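Local coordinates for transcriptional regulatory protein RcsB (Escherichia coli, PDB 5I4C), which acts as the DNA-binding response regulator of the Rcs phosphorelay, controlling capsule, biofilm and cell-division genes, and is represented here by its receiver domain, at residues A[35-43]-A[59-70]; A[81-90]-A[103-112]. All blocks are in the same frame, centred on the assembly; numbering follows the deposited sequence.

How the contacts relate
Both contacts belong to the CheY-like receiver domain, five parallel strands with helices on both sides, and they follow one another along the chain: contact 1 closes before contact 2 opens, with helix 67-77 leading into strand 82-87. Their centres lie 16 Å apart and their nearest atoms about 7 Å, so they do not touch. Contact 1 ties the loop 59-66 to the start of helix 38-44 at the margin of the domain; contact 2 is buried and joins the last two strands of the sheet. What connects contact 2 to the phosphorylation site is Lys-109, whose NZ forms salt bridges with Asp-10 and with Asp-56, the predicted phosphoacceptor, unmodified in this model.

Contact 1: A[35-43]-A[59-70]; sequences FEDSTALIN and MPGDKYGDGITL
Ser-38 and Tyr-64 are at the centre of this contact. Polar links come first. Ser-38 N donates to Pro-60 O (2.9 Å, 159° at the hydrogen), in the carbonyl plane, while Ser-38 OG donates to Gly-65 O at 2.8 Å. With chi1 at 61°, that hydroxyl sits between its own N and carbonyl carbon and faces the loop, close over Gly-61 CA. A water adds to these, donating to Ser-38 OG, accepting from Tyr-64 N and bonding Thr-39 OG1; a second links Thr-39 OG1 weakly to Lys-63 N. Just before the helix, Asp-37 is the N-cap: its OD1 takes Thr-39 N at 2.6 Å and, weakly, Ala-40 N.

Apolar packing centres on the Tyr-64 ring. Ile-42 lays CG2 over one face, 3.7 Å from the ring centroid in a CH-pi contact, Lys-63 CB lies over the opposite face, and Thr-39 CA meets the edge. Deeper in, Leu-70 CD1 packs on Ser-38 CB (3.9 Å). Met-59 runs extended to SD, 3.9 Å from the backbone Glu-36 C, and the chi3 bend turns CE toward Ser-38 N.

Met-59 also touches Ala-9 of strand 4-9, and Tyr-64 meets the Tyr-73 ring of helix 67-77, against which Ile-42 packs too; the loop thus bridges helices 38-44 and 67-77.

Contact 2: A[81-90]-A[103-112]; sequences LSIIVLTMNN and IEGIVLKQGA
The carboxylate of Glu-104 lies against Ser-82 and Ile-83. Ile-83 N meets OE1 from above the carboxylate plane, 37° out of it, at 2.8 Å, and Ser-82 CA sits 3.3 Å from the same oxygen; a water donates to OE2 and, weakly, to Leu-81 O. The bend at chi2 (75°) folds the carboxylate back to the strand. At the other end the amide of Gln-110 gives a weak NE2 bond to Met-88 SD, while its OE1 accepts from Ile-14 N of the second subunit.

Between these ends the backbones pair in parallel. Ile-83 O takes Glu-104 N and, weakly, Gly-105 N; Val-85 N donates to Gly-105 O, Val-107 N to Val-85 O (2.9 Å, nearly straight at 165°), Thr-87 N to Val-107 O and Lys-109 N to Thr-87 O. The strands belong to the beta-alpha-beta unit 82-87, 92-99, 105-108, and 105-108 is the outermost strand of the receiver sheet within this chain.

On one face Ile-84 CG2 packs on Val-107 CG2 at 3.8 Å, beneath helix 112-124, and Leu-86 CD2 reaches Ala-112 CB. On the other, Val-85 CG2 meets Ile-103 CD1, and Ile-106 packs on helix 92-99. Thr-87 CG2 touches both Ile-106 CG2 (3.7 Å) and Leu-108 CD2, while its OG1, anti to the backbone N, donates to Asn-89 O.

Contact 1: A[35-43]-A[59-70]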
ATOM      1  N   PHE A  35     -12.127  -0.699  -7.425  1.00 24.54           N
ATOM      2  CA  PHE A  35     -11.801  -0.016  -8.653  1.00 26.21           C
ATOM      3  C   PHE A  35     -10.503   0.763  -8.580  1.00 27.85           C
ATOM      4  O   PHE A  35     -10.056   1.133  -7.489  1.00 28.26           O
ATOM      5  CB  PHE A  35     -12.973   0.958  -8.916  1.00 25.80           C
ATOM      6  CG  PHE A  35     -14.262   0.248  -9.054  1.00 26.44           C
ATOM      7  CD1 PHE A  35     -14.586  -0.320 -10.264  1.00 27.55           C
ATOM      8  CD2 PHE A  35     -15.128   0.096  -7.974  1.00 26.73           C
ATOM      9  CE1 PHE A  35     -15.761  -1.018 -10.401  1.00 29.70           C
ATOM     10  CE2 PHE A  35     -16.301  -0.648  -8.095  1.00 28.27           C
ATOM     11  CZ  PHE A  35     -16.623  -1.180  -9.335  1.00 29.63           C
ATOM     12  N   GLU A  36      -9.904   1.000  -9.734  1.00 27.36           N
ATOM     13  CA  GLU A  36      -8.695   1.777  -9.889  1.00 29.35           C
ATOM     14  C   GLU A  36      -8.811   2.979 -10.788  1.00 28.79           C
ATOM     15  O   GLU A  36      -7.797   3.594 -11.144  1.00 28.97           O
ATOM     16  CB  GLU A  36      -7.602   0.832 -10.424  1.00 35.37           C
ATOM     17  CG  GLU A  36      -7.521  -0.395  -9.534  1.00 38.90           C
ATOM     18  CD  GLU A  36      -6.366  -1.333  -9.839  1.00 48.26           C
ATOM     19  OE1 GLU A  36      -6.506  -2.523  -9.401  1.00 50.80           O
ATOM     20  OE2 GLU A  36      -5.323  -0.874 -10.434  1.00 51.55           O
ATOM     21  N   ASP A  37     -10.026   3.295 -11.227  1.00 27.92           N
ATOM     22  CA  ASP A  37     -10.271   4.320 -12.243  1.00 28.55           C
ATOM     23  C   ASP A  37     -11.680   4.779 -11.955  1.00 27.36           C
ATOM     24  O   ASP A  37     -12.540   3.949 -11.664  1.00 27.41           O
ATOM     25  CB  ASP A  37     -10.096   3.679 -13.655  1.00 32.57           C
ATOM     26  CG  ASP A  37     -10.446   4.603 -14.812  1.00 38.06           C
ATOM     27  OD1 ASP A  37     -11.619   4.956 -14.904  1.00 40.28           O
ATOM     28  OD2 ASP A  37      -9.588   4.925 -15.702  1.00 42.34           O
ATOM     29  N   SER A  38     -11.948   6.069 -12.029  1.00 25.30           N
ATOM     30  CA  SER A  38     -13.280   6.511 -11.672  1.00 26.23           C
ATOM     31  C   SER A  38     -14.307   6.211 -12.769  1.00 26.60           C
ATOM     32  O   SER A  38     -15.502   6.235 -12.494  1.00 25.26           O
ATOM     33  CB  SER A  38     -13.288   8.016 -11.397  1.00 28.33           C
ATOM     34  OG  SER A  38     -12.899   8.800 -12.504  1.00 27.90           O
ATOM     35  N   THR A  39     -13.883   5.933 -14.023  1.00 26.39           N
ATOM     36  CA  THR A  39     -14.846   5.550 -15.019  1.00 28.87           C
ATOM     37  C   THR A  39     -15.463   4.171 -14.745  1.00 28.35           C
ATOM     38  O   THR A  39     -16.676   3.973 -14.864  1.00 26.95           O
ATOM     39  CB  THR A  39     -14.217   5.513 -16.413  1.00 31.02           C
ATOM     40  OG1 THR A  39     -13.748   6.817 -16.715  1.00 33.38           O
ATOM     41  CG2 THR A  39     -15.238   5.095 -17.458  1.00 32.59           C
ATOM     42  N   ALA A  40     -14.600   3.213 -14.432  1.00 28.40           N
ATOM     43  CA  ALA A  40     -15.017   1.902 -14.012  1.00 27.18           C
ATOM     44  C   ALA A  40     -15.878   1.988 -12.758  1.00 26.36           C
ATOM     45  O   ALA A  40     -16.927   1.377 -12.683  1.00 26.99           O
ATOM     46  CB  ALA A  40     -13.772   1.007 -13.777  1.00 28.48           C
ATOM     47  N   LEU A  41     -15.459   2.767 -11.783  1.00 25.16           N
ATOM     48  CA  LEU A  41     -16.271   3.016 -10.618  1.00 24.57           C
ATOM     49  C   LEU A  41     -17.714   3.487 -10.901  1.00 25.39           C
ATOM     50  O   LEU A  41     -18.705   2.884 -10.419  1.00 24.17           O
ATOM     51  CB  LEU A  41     -15.606   4.123  -9.782  1.00 25.76           C
ATOM     52  CG  LEU A  41     -16.378   4.590  -8.536  1.00 24.38           C
ATOM     53  CD1 LEU A  41     -16.683   3.458  -7.584  1.00 24.81           C
ATOM     54  CD2 LEU A  41     -15.556   5.586  -7.751  1.00 25.71           C
ATOM     55  N   ILE A  42     -17.806   4.572 -11.632  1.00 25.32           N
ATOM     56  CA  ILE A  42     -19.067   5.224 -11.908  1.00 27.18           C
ATOM     57  C   ILE A  42     -19.926   4.336 -12.783  1.00 28.07           C
ATOM     58  O   ILE A  42     -21.118   4.241 -12.561  1.00 26.40           O
ATOM     59  CB  ILE A  42     -18.865   6.605 -12.582  1.00 28.48           C
ATOM     60  CG1 ILE A  42     -18.212   7.635 -11.637  1.00 30.52           C
ATOM     61  CG2 ILE A  42     -20.175   7.149 -13.215  1.00 28.79           C
ATOM     62  CD1 ILE A  42     -18.849   7.701 -10.289  1.00 33.61           C
ATOM     63  N   ASN A  43     -19.308   3.653 -13.744  1.00 29.22           N
ATOM     64  CA  ASN A  43     -20.037   2.721 -14.600  1.00 32.02           C
ATOM     65  C   ASN A  43     -20.665   1.581 -13.888  1.00 30.29           C
ATOM     66  O   ASN A  43     -21.744   1.174 -14.262  1.00 30.28           O
ATOM     67  CB  ASN A  43     -19.168   2.125 -15.700  1.00 35.23           C
ATOM     68  CG  ASN A  43     -18.984   3.035 -16.840  1.00 40.07           C
ATOM     69  OD1 ASN A  43     -19.699   3.998 -17.002  1.00 45.08           O
ATOM     70  ND2 ASN A  43     -17.970   2.768 -17.626  1.00 47.71           N
ATOM     71  N   MET A  59      -7.154   9.212  -8.647  1.00 35.77           N
ATOM     72  CA  MET A  59      -7.122   8.085  -9.581  1.00 34.68           C
ATOM     73  C   MET A  59      -7.321   8.536 -10.973  1.00 33.89           C
ATOM     74  O   MET A  59      -7.962   9.558 -11.190  1.00 29.30           O
ATOM     75  CB  MET A  59      -8.292   7.193  -9.302  1.00 36.07           C
ATOM     76  CG  MET A  59      -8.250   6.493  -7.962  1.00 40.56           C
ATOM     77  SD  MET A  59      -9.665   5.379  -7.865  1.00 41.85           S
ATOM     78  CE  MET A  59     -11.013   6.566  -8.137  1.00 35.64           C
ATOM     79  N   PRO A  60      -6.882   7.734 -11.950  1.00 34.11           N
ATOM     80  CA  PRO A  60      -7.260   8.054 -13.366  1.00 33.84           C
ATOM     81  C   PRO A  60      -8.780   8.089 -13.530  1.00 30.49           C
ATOM     82  O   PRO A  60      -9.488   7.442 -12.749  1.00 29.75           O
ATOM     83  CB  PRO A  60      -6.650   6.904 -14.177  1.00 35.39           C
ATOM     84  CG  PRO A  60      -5.545   6.368 -13.294  1.00 39.10           C
ATOM     85  CD  PRO A  60      -6.058   6.512 -11.866  1.00 37.43           C
ATOM     86  N   GLY A  61      -9.244   8.862 -14.496  1.00 30.93           N
ATOM     87  CA  GLY A  61     -10.660   8.962 -14.845  1.00 31.55           C
ATOM     88  C   GLY A  61     -10.882  10.204 -15.703  1.00 33.73           C
ATOM     89  O   GLY A  61     -11.098  11.260 -15.164  1.00 34.38           O
ATOM     90  N   ASP A  62     -10.811  10.038 -17.036  1.00 36.56           N
ATOM     91  CA  ASP A  62     -10.981  11.111 -18.032  1.00 39.65           C
ATOM     92  C   ASP A  62     -12.425  11.601 -18.048  1.00 37.63           C
ATOM     93  O   ASP A  62     -12.669  12.772 -17.948  1.00 42.74           O
ATOM     94  CB  ASP A  62     -10.592  10.594 -19.442  1.00 41.56           C
ATOM     95  CG  ASP A  62      -9.129  10.200 -19.566  1.00 44.41           C
ATOM     96  OD1 ASP A  62      -8.361  10.631 -18.716  1.00 44.46           O
ATOM     97  OD2 ASP A  62      -8.721   9.483 -20.545  1.00 45.96           O
ATOM     98  N   LYS A  63     -13.379  10.684 -18.067  1.00 37.16           N
ATOM     99  CA  LYS A  63     -14.787  11.010 -18.176  1.00 39.58           C
ATOM    100  C   LYS A  63     -15.367  11.788 -17.020  1.00 36.18           C
ATOM    101  O   LYS A  63     -16.056  12.760 -17.222  1.00 36.64           O
ATOM    102  CB  LYS A  63     -15.636   9.759 -18.307  1.00 42.37           C
ATOM    103  CG  LYS A  63     -15.556   9.010 -19.619  1.00 51.05           C
ATOM    104  CD  LYS A  63     -16.862   8.264 -19.908  1.00 53.49           C
ATOM    105  CE  LYS A  63     -17.985   9.258 -20.134  1.00 58.52           C
ATOM    106  NZ  LYS A  63     -19.175   8.561 -20.677  1.00 63.22           N
ATOM    107  N   TYR A  64     -15.155  11.320 -15.815  1.00 30.58           N
ATOM    108  CA  TYR A  64     -15.788  11.900 -14.653  1.00 31.53           C
ATOM    109  C   TYR A  64     -14.833  12.629 -13.690  1.00 33.92           C
ATOM    110  O   TYR A  64     -15.283  13.339 -12.798  1.00 36.05           O
ATOM    111  CB  TYR A  64     -16.570  10.819 -13.909  1.00 29.98           C
ATOM    112  CG  TYR A  64     -17.501  10.004 -14.806  1.00 30.49           C
ATOM    113  CD1 TYR A  64     -18.665  10.561 -15.340  1.00 31.68           C
ATOM    114  CD2 TYR A  64     -17.220   8.679 -15.108  1.00 31.39           C
ATOM    115  CE1 TYR A  64     -19.513   9.832 -16.173  1.00 34.38           C
ATOM    116  CE2 TYR A  64     -18.058   7.930 -15.925  1.00 34.66           C
ATOM    117  CZ  TYR A  64     -19.206   8.529 -16.462  1.00 35.21           C
ATOM    118  OH  TYR A  64     -20.006   7.776 -17.240  1.00 39.51           O
ATOM    119  N   GLY A  65     -13.521  12.426 -13.860  1.00 32.11           N
ATOM    120  CA  GLY A  65     -12.534  13.139 -13.112  1.00 31.44           C
ATOM    121  C   GLY A  65     -12.036  12.510 -11.835  1.00 28.71           C
ATOM    122  O   GLY A  65     -12.308  11.332 -11.557  1.00 28.38           O
ATOM    123  N   ASP A  66     -11.374  13.333 -11.029  1.00 28.87           N
ATOM    124  CA  ASP A  66     -10.868  12.956  -9.701  1.00 30.03           C
ATOM    125  C   ASP A  66     -11.104  14.169  -8.818  1.00 30.97           C
ATOM    126  O   ASP A  66     -11.763  15.119  -9.279  1.00 30.17           O
ATOM    127  CB  ASP A  66      -9.403  12.456  -9.800  1.00 33.93           C
ATOM    128  CG  ASP A  66      -8.393  13.544 -10.186  1.00 40.29           C
ATOM    129  OD1 ASP A  66      -8.745  14.716 -10.278  1.00 44.47           O
ATOM    130  OD2 ASP A  66      -7.189  13.208 -10.398  1.00 47.64           O
ATOM    131  N   GLY A  67     -10.644  14.103  -7.566  1.00 31.11           N
ATOM    132  CA  GLY A  67     -10.786  15.123  -6.600  1.00 33.45           C
ATOM    133  C   GLY A  67     -12.207  15.631  -6.386  1.00 32.94           C
ATOM    134  O   GLY A  67     -13.145  14.872  -6.293  1.00 31.56           O
ATOM    135  N   ILE A  68     -12.323  16.951  -6.358  1.00 35.11           N
ATOM    136  CA  ILE A  68     -13.567  17.648  -6.109  1.00 37.92           C
ATOM    137  C   ILE A  68     -14.599  17.372  -7.204  1.00 34.36           C
ATOM    138  O   ILE A  68     -15.761  17.126  -6.960  1.00 35.30           O
ATOM    139  CB  ILE A  68     -13.289  19.181  -6.013  1.00 42.90           C
ATOM    140  CG1 ILE A  68     -12.410  19.500  -4.799  1.00 47.24           C
ATOM    141  CG2 ILE A  68     -14.587  19.982  -5.957  1.00 44.29           C
ATOM    142  CD1 ILE A  68     -13.012  19.100  -3.456  1.00 48.98           C
ATOM    143  N   THR A  69     -14.141  17.402  -8.421  1.00 33.19           N
ATOM    144  CA  THR A  69     -14.985  17.104  -9.579  1.00 32.77           C
ATOM    145  C   THR A  69     -15.663  15.770  -9.480  1.00 30.58           C
ATOM    146  O   THR A  69     -16.847  15.669  -9.624  1.00 29.33           O
ATOM    147  CB  THR A  69     -14.092  17.156 -10.819  1.00 34.68           C
ATOM    148  OG1 THR A  69     -13.590  18.479 -10.937  1.00 35.38           O
ATOM    149  CG2 THR A  69     -14.828  16.783 -12.087  1.00 36.45           C
ATOM    150  N   LEU A  70     -14.920  14.762  -9.052  1.00 29.67           N
ATOM    151  CA  LEU A  70     -15.485  13.431  -8.887  1.00 26.81           C
ATOM    152  C   LEU A  70     -16.436  13.418  -7.712  1.00 27.58           C
ATOM    153  O   LEU A  70     -17.525  12.870  -7.823  1.00 27.04           O
ATOM    154  CB  LEU A  70     -14.365  12.434  -8.641  1.00 27.01           C
ATOM    155  CG  LEU A  70     -14.870  11.004  -8.420  1.00 27.45           C
ATOM    156  CD1 LEU A  70     -15.667  10.477  -9.623  1.00 26.99           C
ATOM    157  CD2 LEU A  70     -13.707  10.124  -8.056  1.00 27.80           C
TER
HETATM  158  O   HOH W   1     -13.751   9.042 -15.133  1.00 28.45           O
HETATM  159  O   HOH W   2     -12.207   7.602 -18.548  1.00 41.04           O

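Contact 2: A[81-90]-A[103-112]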
ATOM      1  N   LEU A  81     -25.148   7.847  -1.150  1.00 29.12           N
ATOM      2  CA  LEU A  81     -23.921   7.059  -0.999  1.00 28.69           C
ATOM      3  C   LEU A  81     -22.987   7.821  -0.065  1.00 28.87           C
ATOM      4  O   LEU A  81     -22.684   9.009  -0.305  1.00 29.79           O
ATOM      5  CB  LEU A  81     -23.256   6.857  -2.339  1.00 27.24           C
ATOM      6  CG  LEU A  81     -22.007   5.992  -2.353  1.00 26.96           C
ATOM      7  CD1 LEU A  81     -22.288   4.566  -1.932  1.00 27.03           C
ATOM      8  CD2 LEU A  81     -21.377   6.013  -3.731  1.00 26.67           C
ATOM      9  N   SER A  82     -22.558   7.150   0.988  1.00 28.67           N
ATOM     10  CA  SER A  82     -21.691   7.791   1.985  1.00 27.99           C
ATOM     11  C   SER A  82     -20.322   7.673   1.434  1.00 26.73           C
ATOM     12  O   SER A  82     -20.010   6.724   0.740  1.00 26.13           O
ATOM     13  CB  SER A  82     -21.792   7.112   3.318  1.00 28.34           C
ATOM     14  OG  SER A  82     -23.090   7.200   3.838  1.00 29.22           O
ATOM     15  N   ILE A  83     -19.506   8.655   1.689  1.00 25.83           N
ATOM     16  CA  ILE A  83     -18.181   8.669   1.122  1.00 25.17           C
ATOM     17  C   ILE A  83     -17.132   8.892   2.201  1.00 24.99           C
ATOM     18  O   ILE A  83     -17.275   9.811   3.025  1.00 26.56           O
ATOM     19  CB  ILE A  83     -18.047   9.786   0.123  1.00 26.50           C
ATOM     20  CG1 ILE A  83     -19.016   9.596  -1.006  1.00 26.54           C
ATOM     21  CG2 ILE A  83     -16.617   9.852  -0.420  1.00 25.86           C
ATOM     22  CD1 ILE A  83     -19.089  10.862  -1.828  1.00 28.32           C
ATOM     23  N   ILE A  84     -16.176   7.987   2.242  1.00 23.40           N
ATOM     24  CA  ILE A  84     -14.933   8.153   2.957  1.00 24.08           C
ATOM     25  C   ILE A  84     -13.811   8.387   1.977  1.00 24.69           C
ATOM     26  O   ILE A  84     -13.533   7.530   1.106  1.00 25.20           O
ATOM     27  CB  ILE A  84     -14.591   6.972   3.844  1.00 24.94           C
ATOM     28  CG1 ILE A  84     -15.668   6.809   4.923  1.00 26.82           C
ATOM     29  CG2 ILE A  84     -13.220   7.173   4.521  1.00 25.42           C
ATOM     30  CD1 ILE A  84     -15.524   5.524   5.729  1.00 29.19           C
ATOM     31  N   VAL A  85     -13.155   9.541   2.147  1.00 24.16           N
ATOM     32  CA  VAL A  85     -11.974   9.898   1.377  1.00 26.13           C
ATOM     33  C   VAL A  85     -10.698   9.369   2.055  1.00 26.14           C
ATOM     34  O   VAL A  85     -10.531   9.571   3.224  1.00 26.93           O
ATOM     35  CB  VAL A  85     -11.912  11.409   1.130  1.00 28.27           C
ATOM     36  CG1 VAL A  85     -10.572  11.868   0.572  1.00 30.91           C
ATOM     37  CG2 VAL A  85     -13.010  11.754   0.120  1.00 28.98           C
ATOM     38  N   LEU A  86      -9.827   8.749   1.266  1.00 24.33           N
ATOM     39  CA  LEU A  86      -8.480   8.339   1.653  1.00 26.75           C
ATOM     40  C   LEU A  86      -7.506   9.418   1.231  1.00 28.13           C
ATOM     41  O   LEU A  86      -7.476   9.785   0.046  1.00 27.61           O
ATOM     42  CB  LEU A  86      -8.078   7.042   0.898  1.00 28.69           C
ATOM     43  CG  LEU A  86      -8.934   5.802   1.154  1.00 28.83           C
ATOM     44  CD1 LEU A  86      -8.512   4.634   0.243  1.00 30.07           C
ATOM     45  CD2 LEU A  86      -8.841   5.452   2.641  1.00 30.58           C
ATOM     46  N   THR A  87      -6.745   9.953   2.169  1.00 28.10           N
ATOM     47  CA  THR A  87      -5.918  11.062   1.846  1.00 31.99           C
ATOM     48  C   THR A  87      -4.449  10.782   2.144  1.00 33.22           C
ATOM     49  O   THR A  87      -4.084  10.115   3.106  1.00 30.80           O
ATOM     50  CB  THR A  87      -6.454  12.351   2.498  1.00 33.56           C
ATOM     51  OG1 THR A  87      -5.727  13.414   1.928  1.00 39.87           O
ATOM     52  CG2 THR A  87      -6.318  12.350   3.961  1.00 33.09           C
ATOM     53  N   MET A  88      -3.594  11.287   1.293  1.00 40.05           N
ATOM     54  CA  MET A  88      -2.168  10.980   1.458  1.00 48.06           C
ATOM     55  C   MET A  88      -1.587  11.883   2.517  1.00 49.67           C
ATOM     56  O   MET A  88      -0.498  11.636   2.985  1.00 57.79           O
ATOM     57  CB  MET A  88      -1.372  11.038   0.138  1.00 55.10           C
ATOM     58  CG  MET A  88      -0.405   9.823  -0.090  1.00 61.60           C
ATOM     59  SD  MET A  88      -0.035   8.632   1.279  1.00 59.08           S
ATOM     60  CE  MET A  88       1.595   9.172   1.853  1.00 58.06           C
ATOM     61  N   ASN A  89      -2.296  12.943   2.873  1.00 51.13           N
ATOM     62  CA  ASN A  89      -1.832  13.771   3.944  1.00 56.72           C
ATOM     63  C   ASN A  89      -2.963  14.609   4.584  1.00 58.75           C
ATOM     64  O   ASN A  89      -4.075  14.666   4.083  1.00 62.51           O
ATOM     65  CB  ASN A  89      -0.725  14.677   3.410  1.00 57.33           C
ATOM     66  CG  ASN A  89      -1.262  15.719   2.431  1.00 58.95           C
ATOM     67  OD1 ASN A  89      -2.148  16.494   2.764  1.00 54.64           O
ATOM     68  ND2 ASN A  89      -0.762  15.692   1.208  1.00 63.36           N
ATOM     69  N   ASN A  90      -2.635  15.281   5.683  1.00 61.75           N
ATOM     70  CA  ASN A  90      -3.588  16.081   6.485  1.00 60.48           C
ATOM     71  C   ASN A  90      -3.583  17.571   5.998  1.00 64.06           C
ATOM     72  O   ASN A  90      -3.813  18.498   6.814  1.00 63.88           O
ATOM     73  CB  ASN A  90      -3.191  15.999   7.999  1.00 61.91           C
ATOM     74  CG  ASN A  90      -4.047  15.045   8.832  1.00 61.75           C
ATOM     75  OD1 ASN A  90      -5.043  14.495   8.332  1.00 66.04           O
ATOM     76  ND2 ASN A  90      -3.662  14.837  10.127  1.00 58.13           N
ATOM     77  N   ILE A 103     -19.096  15.204   2.959  1.00 38.74           N
ATOM     78  CA  ILE A 103     -18.746  13.796   2.971  1.00 35.58           C
ATOM     79  C   ILE A 103     -18.711  13.271   4.404  1.00 33.16           C
ATOM     80  O   ILE A 103     -18.711  14.025   5.363  1.00 35.06           O
ATOM     81  CB  ILE A 103     -17.457  13.549   2.182  1.00 35.90           C
ATOM     82  CG1 ILE A 103     -16.292  14.344   2.705  1.00 35.82           C
ATOM     83  CG2 ILE A 103     -17.680  13.910   0.718  1.00 35.78           C
ATOM     84  CD1 ILE A 103     -15.119  13.485   2.841  1.00 38.31           C
ATOM     85  N   GLU A 104     -18.682  11.965   4.560  1.00 28.71           N
ATOM     86  CA  GLU A 104     -18.831  11.370   5.841  1.00 28.87           C
ATOM     87  C   GLU A 104     -17.515  11.087   6.561  1.00 28.74           C
ATOM     88  O   GLU A 104     -17.480  11.017   7.792  1.00 30.13           O
ATOM     89  CB  GLU A 104     -19.665  10.096   5.733  1.00 28.19           C
ATOM     90  CG  GLU A 104     -21.133  10.375   5.530  1.00 31.60           C
ATOM     91  CD  GLU A 104     -21.482  10.844   4.116  1.00 33.10           C
ATOM     92  OE1 GLU A 104     -20.686  10.724   3.154  1.00 31.11           O
ATOM     93  OE2 GLU A 104     -22.574  11.378   3.976  1.00 34.96           O
ATOM     94  N   GLY A 105     -16.420  10.943   5.840  1.00 25.12           N
ATOM     95  CA  GLY A 105     -15.219  10.559   6.517  1.00 24.85           C
ATOM     96  C   GLY A 105     -14.025  10.882   5.730  1.00 24.92           C
ATOM     97  O   GLY A 105     -14.108  11.006   4.473  1.00 25.45           O
ATOM     98  N   ILE A 106     -12.935  11.094   6.469  1.00 25.47           N
ATOM     99  CA  ILE A 106     -11.610  11.272   5.898  1.00 25.39           C
ATOM    100  C   ILE A 106     -10.663  10.411   6.702  1.00 24.92           C
ATOM    101  O   ILE A 106     -10.661  10.468   7.902  1.00 25.23           O
ATOM    102  CB  ILE A 106     -11.102  12.760   5.912  1.00 27.96           C
ATOM    103  CG1 ILE A 106     -11.986  13.626   5.036  1.00 31.13           C
ATOM    104  CG2 ILE A 106      -9.676  12.786   5.381  1.00 27.37           C
ATOM    105  CD1 ILE A 106     -11.784  15.096   5.246  1.00 34.92           C
ATOM    106  N   VAL A 107      -9.874   9.601   6.032  1.00 25.61           N
ATOM    107  CA  VAL A 107      -8.904   8.691   6.691  1.00 25.79           C
ATOM    108  C   VAL A 107      -7.573   8.853   6.025  1.00 26.09           C
ATOM    109  O   VAL A 107      -7.523   8.835   4.800  1.00 25.46           O
ATOM    110  CB  VAL A 107      -9.381   7.237   6.492  1.00 27.55           C
ATOM    111  CG1 VAL A 107      -8.300   6.191   6.863  1.00 27.72           C
ATOM    112  CG2 VAL A 107     -10.635   7.044   7.337  1.00 28.24           C
ATOM    113  N   LEU A 108      -6.505   8.917   6.798  1.00 25.94           N
ATOM    114  CA  LEU A 108      -5.186   8.931   6.203  1.00 27.46           C
ATOM    115  C   LEU A 108      -4.939   7.577   5.592  1.00 27.47           C
ATOM    116  O   LEU A 108      -5.023   6.559   6.269  1.00 26.88           O
ATOM    117  CB  LEU A 108      -4.098   9.257   7.192  1.00 28.84           C
ATOM    118  CG  LEU A 108      -4.252  10.570   7.895  1.00 31.02           C
ATOM    119  CD1 LEU A 108      -3.135  10.763   8.941  1.00 33.48           C
ATOM    120  CD2 LEU A 108      -4.218  11.641   6.833  1.00 32.26           C
ATOM    121  N   LYS A 109      -4.652   7.581   4.295  1.00 27.92           N
ATOM    122  CA  LYS A 109      -4.540   6.346   3.541  1.00 27.59           C
ATOM    123  C   LYS A 109      -3.562   5.388   4.203  1.00 26.46           C
ATOM    124  O   LYS A 109      -3.799   4.179   4.312  1.00 27.79           O
ATOM    125  CB  LYS A 109      -4.065   6.681   2.115  1.00 27.74           C
ATOM    126  CG  LYS A 109      -4.092   5.485   1.196  1.00 29.47           C
ATOM    127  CD  LYS A 109      -3.321   5.674  -0.106  1.00 30.92           C
ATOM    128  CE  LYS A 109      -4.064   6.593  -0.972  1.00 31.88           C
ATOM    129  NZ  LYS A 109      -3.672   6.427  -2.373  1.00 34.32           N
ATOM    130  N   GLN A 110      -2.420   5.880   4.613  1.00 26.31           N
ATOM    131  CA  GLN A 110      -1.421   4.937   5.157  1.00 27.83           C
ATOM    132  C   GLN A 110      -1.855   4.247   6.461  1.00 28.91           C
ATOM    133  O   GLN A 110      -1.292   3.256   6.829  1.00 31.12           O
ATOM    134  CB  GLN A 110      -0.077   5.599   5.308  1.00 28.40           C
ATOM    135  CG  GLN A 110       0.490   6.085   3.968  1.00 28.68           C
ATOM    136  CD  GLN A 110       0.733   4.937   2.993  1.00 28.66           C
ATOM    137  OE1 GLN A 110       1.247   3.894   3.388  1.00 25.86           O
ATOM    138  NE2 GLN A 110       0.345   5.141   1.685  1.00 29.18           N
ATOM    139  N   GLY A 111      -2.822   4.814   7.155  1.00 28.42           N
ATOM    140  CA  GLY A 111      -3.369   4.236   8.374  1.00 29.47           C
ATOM    141  C   GLY A 111      -4.705   3.553   8.133  1.00 28.18           C
ATOM    142  O   GLY A 111      -5.328   3.128   9.061  1.00 27.41           O
ATOM    143  N   ALA A 112      -5.122   3.395   6.878  1.00 27.75           N
ATOM    144  CA  ALA A 112      -6.432   2.805   6.615  1.00 28.30           C
ATOM    145  C   ALA A 112      -6.751   1.446   7.253  1.00 30.68           C
ATOM    146  O   ALA A 112      -7.864   1.254   7.732  1.00 29.70           O
ATOM    147  CB  ALA A 112      -6.694   2.790   5.101  1.00 28.17           C
TER
HETATM  148  O   HOH W   3     -24.297  10.495   1.785  1.00 38.93           O